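Local coordinates for flavin prenyltransferase PAD1, mitochondrial (Aspergillus niger, PDB 6QLG), which probably makes the prenylated FMN cofactor of the ferulic acid decarboxylase FDC1, joining a dimethylallyl group to N5 and C6 of the flavin without a metal, at residues B[54-58]-B[198-202]; B[62-68]-B[214-218]. One frame throughout, in Å; residues are numbered along the deposited sequence.

Interaction 1 of 2, residues B[54-58]-B[198-202]; sequences MLGIK and EDLID
The carboxylates of Glu198 and Asp202, one helical turn apart, share the ammonium group of Lys58. Both are met near their planes, not over a face. Lys58 NZ lies 2.7 Å from Glu198 OE2, on the anti lone pair. Lys58 NZ lies 2.8 Å from Asp202 OD1, on the syn lone pair. The two salt bridges fix the lysine end between two negative charges, which would probably favour its protonated form. Glu198 gets there with an extended chain, its CG anti to the backbone N (chi1 -178°). The lysine chain bends at chi3 and chi4 to bring NZ between the acids.

Next to the charges the contact is apolar. Lys58 CD lies 3.6 Å from Ile201 CG2, and the two side chains cross at about a right angle. Ile201 CG2 also meets Leu55 CD2 at 3.7 Å. The other branch of Ile201 ends in CD1, 4.1 Å from Met54 CG. Pro186 of the same chain packs on Leu55, and Phe190 of a second subunit on Ile201. The segment axes cross at -61° and approach to 10.7 Å. This is helix-to-helix packing beside the parallel sheet of a flavoprotein fold, an apolar centre bordered by a salt-bridge network.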
loop_
_atom_site.group_PDB
_atom_site.type_symbol
_atom_site.label_atom_id
_atom_site.label_comp_id
_atom_site.label_asym_id
_atom_site.label_seq_id
_atom_site.Cartn_x
_atom_site.Cartn_y
_atom_site.Cartn_z
ATOM N N MET B 54 19.250 33.514 7.845
ATOM C CA MET B 54 20.178 33.606 8.970
ATOM C C MET B 54 20.510 32.235 9.547
ATOM O O MET B 54 21.588 32.054 10.126
ATOM C CB MET B 54 19.602 34.514 10.057
ATOM C CG MET B 54 20.604 34.909 11.140
ATOM S SD MET B 54 22.095 35.721 10.513
ATOM C CE MET B 54 21.373 37.020 9.532
ATOM N N LEU B 55 19.606 31.261 9.403
ATOM C CA LEU B 55 19.911 29.906 9.853
ATOM C C LEU B 55 21.113 29.338 9.109
ATOM O O LEU B 55 22.007 28.740 9.721
ATOM C CB LEU B 55 18.691 28.999 9.672
ATOM C CG LEU B 55 17.422 29.350 10.453
ATOM C CD1 LEU B 55 16.283 28.418 10.065
ATOM C CD2 LEU B 55 17.676 29.292 11.949
ATOM N N GLY B 56 21.158 29.519 7.788
ATOM C CA GLY B 56 22.289 29.019 7.024
ATOM C C GLY B 56 23.563 29.802 7.285
ATOM O O GLY B 56 24.657 29.230 7.332
ATOM N N ILE B 57 23.441 31.120 7.458
ATOM C CA ILE B 57 24.612 31.939 7.762
ATOM C C ILE B 57 25.239 31.503 9.080
ATOM O O ILE B 57 26.464 31.359 9.187
ATOM C CB ILE B 57 24.231 33.432 7.778
ATOM C CG1 ILE B 57 23.929 33.923 6.360
ATOM C CG2 ILE B 57 25.342 34.265 8.401
ATOM C CD1 ILE B 57 23.107 35.194 6.316
ATOM N N LYS B 58 24.411 31.265 10.099
ATOM C CA LYS B 58 24.947 30.873 11.398
ATOM C C LYS B 58 25.493 29.451 11.382
ATOM O O LYS B 58 26.383 29.125 12.177
ATOM C CB LYS B 58 23.877 31.030 12.475
ATOM C CG LYS B 58 23.509 32.479 12.746
ATOM C CD LYS B 58 23.073 32.681 14.184
ATOM C CE LYS B 58 23.520 34.034 14.707
ATOM N NZ LYS B 58 24.289 33.897 15.975
ATOM N N GLU B 198 18.274 35.719 18.312
ATOM C CA GLU B 198 19.540 35.046 18.040
ATOM C C GLU B 198 19.793 33.893 19.004
ATOM O O GLU B 198 20.397 32.886 18.617
ATOM C CB GLU B 198 20.683 36.061 18.104
ATOM C CG GLU B 198 22.048 35.487 17.779
ATOM C CD GLU B 198 23.131 36.547 17.737
ATOM O OE1 GLU B 198 23.011 37.554 18.469
ATOM O OE2 GLU B 198 24.105 36.373 16.973
ATOM N N ASP B 199 19.345 34.016 20.257
ATOM C CA ASP B 199 19.494 32.918 21.208
ATOM C C ASP B 199 18.756 31.674 20.730
ATOM O O ASP B 199 19.288 30.560 20.801
ATOM C CB ASP B 199 18.977 33.333 22.585
ATOM C CG ASP B 199 19.883 34.329 23.276
ATOM O OD1 ASP B 199 21.073 34.419 22.903
ATOM O OD2 ASP B 199 19.400 35.018 24.198
ATOM N N LEU B 200 17.525 31.845 20.249
ATOM C CA LEU B 200 16.768 30.705 19.746
ATOM C C LEU B 200 17.410 30.134 18.487
ATOM O O LEU B 200 17.468 28.911 18.314
ATOM C CB LEU B 200 15.318 31.119 19.496
ATOM C CG LEU B 200 14.536 31.450 20.772
ATOM C CD1 LEU B 200 13.264 32.235 20.479
ATOM C CD2 LEU B 200 14.213 30.179 21.553
ATOM N N ILE B 201 17.921 31.003 17.610
ATOM C CA ILE B 201 18.609 30.533 16.411
ATOM C C ILE B 201 19.850 29.732 16.786
ATOM O O ILE B 201 20.127 28.678 16.199
ATOM C CB ILE B 201 18.964 31.719 15.494
ATOM C CG1 ILE B 201 17.698 32.402 14.975
ATOM C CG2 ILE B 201 19.813 31.249 14.323
ATOM C CD1 ILE B 201 17.974 33.528 13.999
ATOM N N ASP B 202 20.613 30.216 17.771
ATOM C CA ASP B 202 21.833 29.524 18.181
ATOM C C ASP B 202 21.533 28.117 18.680
ATOM O O ASP B 202 22.293 27.178 18.412
ATOM C CB ASP B 202 22.556 30.327 19.265
ATOM C CG ASP B 202 23.205 31.591 18.727
ATOM O OD1 ASP B 202 23.480 31.657 17.510
ATOM O OD2 ASP B 202 23.437 32.522 19.527
#

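Interaction 2 of 2, residues B[62-68]-B[214-218]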
loop_
_atom_site.group_PDB
_atom_site.type_symbol
_atom_site.label_atom_id
_atom_site.label_comp_id
_atom_site.label_asym_id
_atom_site.label_seq_id
_atom_site.Cartn_x
_atom_site.Cartn_y
_atom_site.Cartn_z
ATOM N N ALA B 62 29.250 28.575 12.570
ATOM C CA ALA B 62 29.476 27.565 13.597
ATOM C C ALA B 62 30.403 26.461 13.102
ATOM O O ALA B 62 31.244 25.963 13.860
ATOM C CB ALA B 62 28.141 26.979 14.060
ATOM N N LEU B 63 30.262 26.060 11.836
ATOM C CA LEU B 63 31.119 25.004 11.303
ATOM C C LEU B 63 32.553 25.489 11.131
ATOM O O LEU B 63 33.502 24.724 11.343
ATOM C CB LEU B 63 30.565 24.494 9.973
ATOM C CG LEU B 63 29.293 23.643 10.023
ATOM C CD1 LEU B 63 28.789 23.371 8.614
ATOM C CD2 LEU B 63 29.542 22.342 10.768
ATOM N N ARG B 64 32.732 26.750 10.730
ATOM C CA ARG B 64 34.075 27.321 10.670
ATOM C C ARG B 64 34.732 27.295 12.045
ATOM O O ARG B 64 35.906 26.933 12.181
ATOM C CB ARG B 64 34.011 28.748 10.125
ATOM C CG ARG B 64 35.278 29.565 10.342
ATOM C CD ARG B 64 35.479 30.568 9.220
ATOM N NE ARG B 64 35.732 29.900 7.947
ATOM C CZ ARG B 64 35.822 30.526 6.778
ATOM N NH1 ARG B 64 36.055 29.831 5.672
ATOM N NH2 ARG B 64 35.677 31.843 6.711
ATOM N N ARG B 65 33.973 27.664 13.080
ATOM C CA ARG B 65 34.476 27.603 14.449
ATOM C C ARG B 65 34.920 26.195 14.828
ATOM O O ARG B 65 35.841 26.031 15.635
ATOM C CB ARG B 65 33.393 28.094 15.411
ATOM C CG ARG B 65 33.900 28.791 16.659
ATOM C CD ARG B 65 32.896 29.838 17.127
ATOM N NE ARG B 65 32.912 31.026 16.277
ATOM C CZ ARG B 65 32.028 32.017 16.352
ATOM N NH1 ARG B 65 31.041 31.966 17.236
ATOM N NH2 ARG B 65 32.128 33.060 15.536
ATOM N N LEU B 66 34.284 25.172 14.256
ATOM C CA LEU B 66 34.574 23.781 14.576
ATOM C C LEU B 66 35.609 23.156 13.647
ATOM O O LEU B 66 35.771 21.931 13.662
ATOM C CB LEU B 66 33.283 22.956 14.542
ATOM C CG LEU B 66 32.308 23.209 15.693
ATOM C CD1 LEU B 66 30.883 22.872 15.283
ATOM C CD2 LEU B 66 32.719 22.415 16.923
ATOM N N ASN B 67 36.303 23.967 12.844
ATOM C CA ASN B 67 37.342 23.484 11.930
ATOM C C ASN B 67 36.792 22.464 10.933
ATOM O O ASN B 67 37.449 21.474 10.601
ATOM C CB ASN B 67 38.534 22.904 12.697
ATOM C CG ASN B 67 39.813 22.921 11.883
ATOM O OD1 ASN B 67 40.062 23.851 11.116
ATOM N ND2 ASN B 67 40.627 21.884 12.039
ATOM N N VAL B 68 35.579 22.706 10.448
ATOM C CA VAL B 68 34.968 21.890 9.407
ATOM C C VAL B 68 35.143 22.603 8.074
ATOM O O VAL B 68 34.856 23.801 7.961
ATOM C CB VAL B 68 33.481 21.627 9.703
ATOM C CG1 VAL B 68 32.777 21.085 8.468
ATOM C CG2 VAL B 68 33.336 20.662 10.871
ATOM N N LEU B 214 28.531 16.917 16.122
ATOM C CA LEU B 214 29.294 18.134 16.351
ATOM C C LEU B 214 28.659 18.905 17.499
ATOM O O LEU B 214 27.433 19.038 17.566
ATOM C CB LEU B 214 29.345 19.012 15.094
ATOM C CG LEU B 214 30.184 18.484 13.930
ATOM C CD1 LEU B 214 29.835 19.222 12.648
ATOM C CD2 LEU B 214 31.673 18.604 14.237
ATOM N N ASP B 215 29.499 19.410 18.398
ATOM C CA ASP B 215 29.057 20.113 19.601
ATOM C C ASP B 215 29.554 21.552 19.518
ATOM O O ASP B 215 30.739 21.819 19.737
ATOM C CB ASP B 215 29.575 19.411 20.856
ATOM C CG ASP B 215 29.040 20.024 22.140
ATOM O OD1 ASP B 215 28.212 20.957 22.072
ATOM O OD2 ASP B 215 29.451 19.564 23.226
ATOM N N THR B 216 28.649 22.483 19.201
ATOM C CA THR B 216 29.032 23.890 19.164
ATOM C C THR B 216 29.396 24.423 20.543
ATOM O O THR B 216 30.136 25.407 20.634
ATOM C CB THR B 216 27.907 24.749 18.579
ATOM O OG1 THR B 216 26.755 24.682 19.430
ATOM C CG2 THR B 216 27.536 24.279 17.178
ATOM N N GLY B 217 28.889 23.802 21.609
ATOM C CA GLY B 217 29.095 24.316 22.950
ATOM C C GLY B 217 28.592 25.723 23.155
ATOM O O GLY B 217 29.033 26.403 24.085
ATOM N N ASP B 218 27.672 26.190 22.312
ATOM C CA ASP B 218 27.199 27.567 22.360
ATOM C C ASP B 218 25.703 27.641 22.640
ATOM O O ASP B 218 25.039 28.606 22.258
ATOM C CB ASP B 218 27.548 28.299 21.063
ATOM C CG ASP B 218 29.011 28.700 20.997
ATOM O OD1 ASP B 218 29.643 28.826 22.068
ATOM O OD2 ASP B 218 29.533 28.887 19.878
#
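Leu63, Leu66 and Val68 meet Leu214 in a group of apolar side chains. Leu214 CD1 meets Leu63 CD2 at 3.7 Å, the two side chains crossing at about a right angle. Val68 CG2 comes to 4.2 Å from Leu214 CD1. Leu66 reaches over with both branches. Its CD1 touches Leu214 CB and the methyl CG2 of Thr216. Leu66 CD2 lies 3.5 Å from the backbone Asp215 O. Ala62 CB also touches Thr216 CG2. Ile43 of strand 42-47 and Leu209 of helix 197-210 extend this apolar group.

The polar bonds do not join the two segments. Asp215 OD1 accepts from Gly217 N at 3.0 Å, from above the carboxylate plane, and closes an Asx turn. It also has a salt bridge to Arg221. Helix 53-65 ends in a Schellman motif, with Val68 N bonded to Leu63 O at 3.0 Å and Asn67, at positive phi, as the C' residue.

Charge plays a lesser part. Arg65 NH1 and Asp218 OD2 are 4.3 Å apart, beyond a salt bridge, and the approach is doubtful because Asp218 has two conformers. The segments are therefore joined by apolar packing, with long-range attraction at most at the border.

From the N terminus the chain leaves strand 42-47 and enters helix 53-65. The first turns of this helix supply 54-58, and its last turn with the following loop supplies 62-68. The chain then runs through the rest of the parallel sheet and its helices. It returns as helix 197-210, where interaction 1 closes a loop of 139 residues. Interaction 2 closes one of 145 residues with the segment after that helix. The two loops cross, since their segments alternate. The contact centres lie about 13 Å apart, and the two contacts adjoin where Asp202 packs against Asp218 in one of its conformers. Together they tie the C-terminal part of the chain along helix 53-65.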